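PDB 3DR2: exported gluconolactonase from Xanthomonas campestris pv. campestris, which probably hydrolyses glucono-1,5-lactone to gluconate as a calcium-containing six-bladed beta-propeller enzyme of the SMP-30/gluconolactonase family, acting in secondary glucose metabolism. Local coordinates for residues H101-H104 with I109-S112; V171-P176 with P180-A185. All blocks are in the same frame, centred on the assembly; numbering follows the deposited sequence.

Contact 1 (H101-H104 with I109-S112); sequences HCEH and ITRS
H101 and T110 face each other as a hydrogen-bonded pair in an antiparallel beta hairpin, strands 99-103 and 108-112, the two middle strands of one four-stranded blade of the beta-propeller. The short strand axes run at 133° to each other, well away from exactly antiparallel, which reflects the twist of the blade. Two backbone bonds define the pair: H101 N donates to T110 O over 2.7 Å, and T110 N returns one to H101 O at 2.9 Å. Next along, C102 and I109 form a non-hydrogen-bonded pair, and I109 CA adds a CA-H...O contact to H101 O at 3.2 Å.

Polar side chains occupy the face that carries H101 and T110. The first torsion of T110 (chi1 65°) sets OG1 between the backbone N and the carbonyl carbon, where it donates to E103 OE2 at 2.6 Å from above the carboxylate plane, 41° out of it. The other carboxylate oxygen, E103 OE1, forms a salt bridge with R106 in the turn, so this one side chain ties the strand pair to its own connection. The H101 ring is held at both nitrogens, ND1 by N91 of strand 88-93 and NE2 by S112, which fixes its rotation. A118 of strand 118-120 lies against this polar group.

On the face of C102 and I109 the contact is apolar, C102 SG lying 3.8 Å from I109 CD1. Across on the polar face, S112 OG meets the edge of the imidazole near its plane, 2.5 Å from H101 NE2, a short hydrogen bond in which either atom could be the donor.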
loop_
_atom_site.group_PDB
_atom_site.type_symbol
_atom_site.label_atom_id
_atom_site.label_comp_id
_atom_site.label_asym_id
_atom_site.label_seq_id
_atom_site.Cartn_x
_atom_site.Cartn_y
_atom_site.Cartn_z
ATOM N N HIS A 101 -0.968 6.591 -18.819
ATOM C CA HIS A 101 -0.377 6.424 -17.491
ATOM C C HIS A 101 1.141 6.336 -17.422
ATOM O O HIS A 101 1.796 5.916 -18.375
ATOM C CB HIS A 101 -0.900 5.129 -16.857
ATOM C CG HIS A 101 -2.352 4.867 -17.098
ATOM N ND1 HIS A 101 -3.351 5.439 -16.338
ATOM C CD2 HIS A 101 -2.976 4.089 -18.016
ATOM C CE1 HIS A 101 -4.526 5.024 -16.775
ATOM N NE2 HIS A 101 -4.328 4.203 -17.793
ATOM N N CYS A 102 1.671 6.709 -16.258
ATOM C CA CYS A 102 3.092 6.598 -15.950
ATOM C C CYS A 102 3.131 5.415 -14.997
ATOM O O CYS A 102 2.441 5.429 -13.974
ATOM C CB CYS A 102 3.601 7.824 -15.200
ATOM S SG CYS A 102 3.925 9.245 -16.233
ATOM N N GLU A 103 3.916 4.392 -15.319
ATOM C CA GLU A 103 3.993 3.222 -14.454
ATOM C C GLU A 103 5.404 2.980 -13.932
ATOM O O GLU A 103 6.331 2.732 -14.708
ATOM C CB GLU A 103 3.490 1.979 -15.197
ATOM C CG GLU A 103 1.998 2.038 -15.516
ATOM C CD GLU A 103 1.466 0.755 -16.134
ATOM O OE1 GLU A 103 2.079 -0.305 -15.912
ATOM O OE2 GLU A 103 0.422 0.806 -16.822
ATOM N N HIS A 104 5.561 3.065 -12.611
ATOM C CA HIS A 104 6.866 2.850 -11.983
ATOM C C HIS A 104 7.329 1.417 -12.193
ATOM O O HIS A 104 8.504 1.168 -12.453
ATOM C CB HIS A 104 6.806 3.090 -10.469
ATOM C CG HIS A 104 6.823 4.530 -10.055
ATOM N ND1 HIS A 104 6.968 4.908 -8.737
ATOM C CD2 HIS A 104 6.702 5.677 -10.765
ATOM C CE1 HIS A 104 6.935 6.226 -8.652
ATOM N NE2 HIS A 104 6.774 6.717 -9.868
ATOM N N ILE A 109 5.299 4.288 -20.238
ATOM C CA ILE A 109 4.084 5.061 -20.454
ATOM C C ILE A 109 3.116 4.068 -21.089
ATOM O O ILE A 109 3.461 3.408 -22.075
ATOM C CB ILE A 109 4.301 6.216 -21.451
ATOM C CG1 ILE A 109 5.355 7.186 -20.914
ATOM C CG2 ILE A 109 2.981 6.938 -21.703
ATOM C CD1 ILE A 109 4.982 7.845 -19.591
ATOM N N THR A 110 1.918 3.945 -20.524
ATOM C CA THR A 110 0.916 3.021 -21.054
ATOM C C THR A 110 -0.392 3.766 -21.320
ATOM O O THR A 110 -0.556 4.912 -20.899
ATOM C CB THR A 110 0.660 1.856 -20.068
ATOM O OG1 THR A 110 0.066 2.362 -18.864
ATOM C CG2 THR A 110 1.974 1.159 -19.722
ATOM N N ARG A 111 -1.317 3.120 -22.030
ATOM C CA ARG A 111 -2.603 3.735 -22.354
ATOM C C ARG A 111 -3.716 2.702 -22.198
ATOM O O ARG A 111 -3.628 1.600 -22.736
ATOM C CB ARG A 111 -2.570 4.273 -23.791
ATOM C CG ARG A 111 -3.813 5.041 -24.228
ATOM C CD ARG A 111 -3.583 5.695 -25.587
ATOM N NE ARG A 111 -3.319 4.693 -26.615
ATOM C CZ ARG A 111 -2.648 4.924 -27.738
ATOM N NH1 ARG A 111 -2.160 6.133 -27.988
ATOM N NH2 ARG A 111 -2.464 3.945 -28.612
ATOM N N SER A 112 -4.766 3.062 -21.467
ATOM C CA SER A 112 -5.884 2.148 -21.234
ATOM C C SER A 112 -6.961 2.207 -22.309
ATOM O O SER A 112 -7.217 3.260 -22.896
ATOM C CB SER A 112 -6.548 2.447 -19.887
ATOM O OG SER A 112 -5.638 2.336 -18.820
#

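Contact 2 (V171-P176 with P180-A185); sequences VYRLPP and PLQRMA
A beta hairpin with a classic beta bulge joins strands 169-174 and 182-187, the last two strands of a four-stranded propeller blade: M184 and A185 both face V171. V171 O accepts from M184 N at 3.0 Å, while V171 N donates to A185 O. Beyond the bulge R173 and Q182 form a hydrogen-bonded pair, R173 N reaching Q182 O at 3.0 Å and Q182 N returning a longer bond to R173 O at 3.1 Å.

The same two residues also join through their side chains, which run side by side. R173 runs extended to NE alongside Q182, and a turn at the last torsion (chi4 -83°) brings NH2 to a lone pair of Q182 OE1 at 2.7 Å. The guanidinium and amide planes are 69° apart. P175 CG rests 3.1 Å from that oxygen, and M184 CG lies 3.8 Å from R173 CB.

Y172, L181 and R183 lie on the other side of the strand pair. L181 CD2 packs on Y172 CB at 3.7 Å, and the tyrosine ring passes R183 CA and also meets the rings of F146 and Y125.

Since R173 NH1 forms a salt bridge with D141, the guanidinium links Q182 on the edge strand to the turn between strands 136-138 and 144-147, and its charge would probably polarise the Q182 amide.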
loop_
_atom_site.group_PDB
_atom_site.type_symbol
_atom_site.label_atom_id
_atom_site.label_comp_id
_atom_site.label_asym_id
_atom_site.label_seq_id
_atom_site.Cartn_x
_atom_site.Cartn_y
_atom_site.Cartn_z
ATOM N N VAL A 171 13.053 14.820 -19.319
ATOM C CA VAL A 171 11.682 15.191 -19.623
ATOM C C VAL A 171 11.647 14.739 -21.076
ATOM O O VAL A 171 12.515 15.124 -21.859
ATOM C CB VAL A 171 11.448 16.718 -19.575
ATOM C CG1 VAL A 171 10.078 17.044 -20.156
ATOM C CG2 VAL A 171 11.529 17.221 -18.142
ATOM N N TYR A 172 10.679 13.904 -21.427
ATOM C CA TYR A 172 10.580 13.404 -22.792
ATOM C C TYR A 172 9.296 13.821 -23.485
ATOM O O TYR A 172 8.309 14.176 -22.838
ATOM C CB TYR A 172 10.625 11.874 -22.823
ATOM C CG TYR A 172 11.891 11.240 -22.307
ATOM C CD1 TYR A 172 12.048 10.945 -20.956
ATOM C CD2 TYR A 172 12.919 10.888 -23.181
ATOM C CE1 TYR A 172 13.189 10.307 -20.488
ATOM C CE2 TYR A 172 14.061 10.255 -22.729
ATOM C CZ TYR A 172 14.193 9.966 -21.381
ATOM O OH TYR A 172 15.329 9.344 -20.933
ATOM N N ARG A 173 9.325 13.762 -24.814
ATOM C CA ARG A 173 8.162 14.074 -25.634
ATOM C C ARG A 173 7.909 12.885 -26.551
ATOM O O ARG A 173 8.793 12.480 -27.310
ATOM C CB ARG A 173 8.387 15.326 -26.486
ATOM C CG ARG A 173 7.252 15.584 -27.474
ATOM C CD ARG A 173 7.441 16.888 -28.233
ATOM N NE ARG A 173 6.340 17.146 -29.161
ATOM C CZ ARG A 173 6.248 16.629 -30.384
ATOM N NH1 ARG A 173 5.208 16.918 -31.154
ATOM N NH2 ARG A 173 7.203 15.837 -30.845
ATOM N N LEU A 174 6.707 12.323 -26.474
ATOM C CA LEU A 174 6.348 11.183 -27.307
ATOM C C LEU A 174 5.398 11.694 -28.384
ATOM O O LEU A 174 4.252 12.035 -28.103
ATOM C CB LEU A 174 5.656 10.096 -26.470
ATOM C CG LEU A 174 5.663 8.661 -27.019
ATOM C CD1 LEU A 174 4.722 7.804 -26.185
ATOM C CD2 LEU A 174 5.237 8.634 -28.466
ATOM N N PRO A 175 5.872 11.758 -29.638
ATOM C CA PRO A 175 5.073 12.230 -30.772
ATOM C C PRO A 175 3.842 11.368 -31.022
ATOM O O PRO A 175 3.869 10.154 -30.805
ATOM C CB PRO A 175 6.054 12.161 -31.943
ATOM C CG PRO A 175 7.388 12.321 -31.292
ATOM C CD PRO A 175 7.243 11.445 -30.065
ATOM N N PRO A 176 2.746 11.987 -31.489
ATOM C CA PRO A 176 1.494 11.280 -31.779
ATOM C C PRO A 176 1.592 10.511 -33.097
ATOM O O PRO A 176 1.136 9.374 -33.199
ATOM C CB PRO A 176 0.479 12.409 -31.837
ATOM C CG PRO A 176 1.278 13.519 -32.450
ATOM C CD PRO A 176 2.595 13.436 -31.714
ATOM N N PRO A 180 10.073 8.496 -32.625
ATOM C CA PRO A 180 10.401 7.837 -31.357
ATOM C C PRO A 180 10.467 8.844 -30.216
ATOM O O PRO A 180 10.216 10.038 -30.412
ATOM C CB PRO A 180 11.766 7.201 -31.634
ATOM C CG PRO A 180 11.804 7.079 -33.135
ATOM C CD PRO A 180 11.226 8.402 -33.536
ATOM N N LEU A 181 10.813 8.350 -29.032
ATOM C CA LEU A 181 10.936 9.195 -27.854
ATOM C C LEU A 181 11.966 10.283 -28.109
ATOM O O LEU A 181 12.983 10.045 -28.758
ATOM C CB LEU A 181 11.388 8.372 -26.646
ATOM C CG LEU A 181 10.342 7.924 -25.628
ATOM C CD1 LEU A 181 11.034 7.233 -24.470
ATOM C CD2 LEU A 181 9.560 9.132 -25.133
ATOM N N GLN A 182 11.697 11.473 -27.589
ATOM C CA GLN A 182 12.601 12.605 -27.738
ATOM C C GLN A 182 13.078 13.062 -26.368
ATOM O O GLN A 182 12.272 13.446 -25.518
ATOM C CB GLN A 182 11.886 13.771 -28.414
ATOM C CG GLN A 182 11.404 13.502 -29.822
ATOM C CD GLN A 182 10.290 14.448 -30.218
ATOM O OE1 GLN A 182 9.172 14.345 -29.716
ATOM N NE2 GLN A 182 10.590 15.381 -31.108
ATOM N N ARG A 183 14.386 13.004 -26.159
ATOM C CA ARG A 183 14.998 13.446 -24.910
ATOM C C ARG A 183 15.049 14.964 -25.038
ATOM O O ARG A 183 15.844 15.507 -25.811
ATOM C CB ARG A 183 16.397 12.849 -24.806
ATOM C CG ARG A 183 17.219 13.260 -23.602
ATOM C CD ARG A 183 18.560 12.558 -23.681
ATOM N NE ARG A 183 19.521 13.017 -22.689
ATOM C CZ ARG A 183 20.750 12.522 -22.579
ATOM N NH1 ARG A 183 21.145 11.558 -23.398
ATOM N NH2 ARG A 183 21.586 12.994 -21.661
ATOM N N MET A 184 14.201 15.649 -24.278
ATOM C CA MET A 184 14.103 17.101 -24.364
ATOM C C MET A 184 14.953 17.902 -23.385
ATOM O O MET A 184 15.307 19.055 -23.659
ATOM C CB MET A 184 12.637 17.508 -24.227
ATOM C CG MET A 184 11.690 16.660 -25.066
ATOM S SD MET A 184 12.098 16.653 -26.835
ATOM C CE MET A 184 12.231 18.398 -27.092
ATOM N N ALA A 185 15.273 17.311 -22.242
ATOM C CA ALA A 185 16.086 17.999 -21.248
ATOM C C ALA A 185 16.423 17.060 -20.113
ATOM O O ALA A 185 15.671 16.130 -19.824
ATOM C CB ALA A 185 15.342 19.209 -20.711
#

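Contacts 1 and 2 are hairpins of two separate four-stranded sheets of the propeller, following one another along the chain, with centres 15 Å apart and nearest atoms about 5 Å apart, so they do not touch directly. Strand 122-125 lies near both: I109 has a backbone hydrogen bond with V122, and V122 touches L174 and L181. Burial differs: contact 1 is buried, its centre about 13 Å from the centre of the chain, while contact 2, at about 18 Å, is only partly buried. Neither contact supplies a ligand of the calcium site formed by E48, N134, N191 and D242; a bound calcium lies about 8 Å from the C102 side chain, and about 12 Å separates the V171 side chain from one.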